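Local coordinates for protein choline dehydrogenase and related flavoproteins (Aspergillus oryzae, PDB 3Q9T) that oxidises formate as a flavoenzyme of the glucose-methanol-choline oxidoreductase family, with 8-formyl-FAD at its catalytic site, at residues Asp567-Lys570 with Ala571-Asp575. Numbering follows the deposited sequence.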
loop_
_atom_site.group_PDB
_atom_site.type_symbol
_atom_site.label_atom_id
_atom_site.label_comp_id
_atom_site.label_asym_id
_atom_site.label_seq_id
_atom_site.Cartn_x
_atom_site.Cartn_y
_atom_site.Cartn_z
ATOM N N ASP A 567 -17.256 34.517 -15.899
ATOM C CA ASP A 567 -17.820 35.832 -15.607
ATOM C C ASP A 567 -16.720 36.858 -15.352
ATOM O O ASP A 567 -16.728 37.929 -15.954
ATOM C CB ASP A 567 -18.792 35.784 -14.421
ATOM C CG ASP A 567 -20.259 35.740 -14.860
ATOM O OD1 ASP A 567 -20.512 35.505 -16.066
ATOM O OD2 ASP A 567 -21.158 35.921 -13.993
ATOM N N MET A 568 -15.764 36.525 -14.481
ATOM C CA MET A 568 -14.676 37.455 -14.138
ATOM C C MET A 568 -13.772 37.799 -15.335
ATOM O O MET A 568 -13.297 38.935 -15.451
ATOM C CB MET A 568 -13.863 36.935 -12.953
ATOM C CG MET A 568 -14.707 36.729 -11.671
ATOM S SD MET A 568 -13.715 36.402 -10.193
ATOM C CE MET A 568 -13.015 34.807 -10.645
ATOM N N ILE A 569 -13.550 36.832 -16.228
ATOM C CA ILE A 569 -12.777 37.088 -17.444
ATOM C C ILE A 569 -13.552 38.037 -18.375
ATOM O O ILE A 569 -12.984 38.969 -18.942
ATOM C CB ILE A 569 -12.408 35.784 -18.180
ATOM C CG1 ILE A 569 -11.344 35.016 -17.393
ATOM C CG2 ILE A 569 -11.883 36.066 -19.594
ATOM C CD1 ILE A 569 -11.081 33.633 -17.942
ATOM N N LYS A 570 -14.852 37.808 -18.514
ATOM C CA LYS A 570 -15.681 38.656 -19.368
ATOM C C LYS A 570 -15.708 40.087 -18.864
ATOM O O LYS A 570 -15.693 41.023 -19.659
ATOM C CB LYS A 570 -17.105 38.123 -19.469
ATOM C CG LYS A 570 -17.236 36.839 -20.277
ATOM C CD LYS A 570 -18.707 36.460 -20.469
ATOM C CE LYS A 570 -18.841 35.089 -21.110
ATOM N NZ LYS A 570 -20.264 34.664 -21.220
ATOM N N ALA A 571 -15.751 40.252 -17.545
ATOM C CA ALA A 571 -15.798 41.582 -16.960
ATOM C C ALA A 571 -14.515 42.334 -17.270
ATOM O O ALA A 571 -14.509 43.562 -17.397
ATOM C CB ALA A 571 -16.021 41.504 -15.458
ATOM N N GLU A 572 -13.423 41.593 -17.389
ATOM C CA GLU A 572 -12.139 42.205 -17.665
ATOM C C GLU A 572 -11.997 42.640 -19.121
ATOM O O GLU A 572 -11.467 43.711 -19.392
ATOM C CB GLU A 572 -11.008 41.261 -17.290
ATOM C CG GLU A 572 -9.657 41.780 -17.712
ATOM C CD GLU A 572 -8.581 41.366 -16.751
ATOM O OE1 GLU A 572 -7.404 41.320 -17.160
ATOM O OE2 GLU A 572 -8.926 41.092 -15.582
ATOM N N HIS A 573 -12.472 41.819 -20.053
ATOM C CA HIS A 573 -12.337 42.140 -21.475
ATOM C C HIS A 573 -13.578 42.831 -22.064
ATOM O O HIS A 573 -14.319 42.265 -22.883
ATOM C CB HIS A 573 -11.935 40.893 -22.259
ATOM C CG HIS A 573 -10.658 40.289 -21.774
ATOM N ND1 HIS A 573 -9.431 40.616 -22.310
ATOM C CD2 HIS A 573 -10.409 39.416 -20.770
ATOM C CE1 HIS A 573 -8.483 39.961 -21.665
ATOM N NE2 HIS A 573 -9.051 39.222 -20.729
ATOM N N LYS A 574 -13.779 44.072 -21.631
ATOM C CA LYS A 574 -14.914 44.890 -22.056
ATOM C C LYS A 574 -15.095 44.892 -23.564
ATOM O O LYS A 574 -16.214 44.747 -24.061
ATOM C CB LYS A 574 -14.732 46.334 -21.581
ATOM C CG LYS A 574 -15.450 46.681 -20.287
ATOM C CD LYS A 574 -15.048 45.773 -19.149
ATOM C CE LYS A 574 -15.477 46.368 -17.814
ATOM N NZ LYS A 574 -14.920 47.747 -17.644
ATOM N N ASP A 575 -13.996 45.060 -24.294
ATOM C CA ASP A 575 -14.084 45.163 -25.743
ATOM C C ASP A 575 -14.672 43.894 -26.379
ATOM O O ASP A 575 -15.160 43.931 -27.508
ATOM C CB ASP A 575 -12.722 45.516 -26.357
ATOM C CG ASP A 575 -11.733 44.375 -26.283
ATOM O OD1 ASP A 575 -10.969 44.184 -27.258
ATOM O OD2 ASP A 575 -11.724 43.668 -25.252
#
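The side chains of I569 and H573, one helical turn apart, run alongside each other in the same direction. CG2 of I569 sits 3.8 Å from CD2 of H573, while the carbonyl O of I569 meets the imidazole edge in the ring plane, 3.2 Å from the same CD2. CG of H573 is anti to its own carbonyl carbon and beside its backbone N (chi1 -58°), which places the ring next to I569; CG of E572 lies over one face of the ring, nearer its margin than its centre. Outside the segments, both ring nitrogens are hydrogen-bonded, NE2 to E261 and ND1 to R260, and F9 meets the ring edge-to-face, partners that together should limit the rotation of the ring.

Three backbone bonds carry the last turn: A571 N to D567 O (3.0 Å), E572 N to M568 O (3.3 Å, more bent) and H573 N to I569 O (3.1 Å). I569 O also takes a weak bond from E572 N.

Two charged ends form salt bridges elsewhere in the chain: the extended K570 chain carries NZ to E27, and OE2 of E572 meets K531. The buried side chains of M568 and I569 pack on R539 of strand 538-540. This is the C-terminal end of helix 555-572, where H573 leaves helical geometry, laid against the parallel sheet of the Rossmann-type FAD-binding domain.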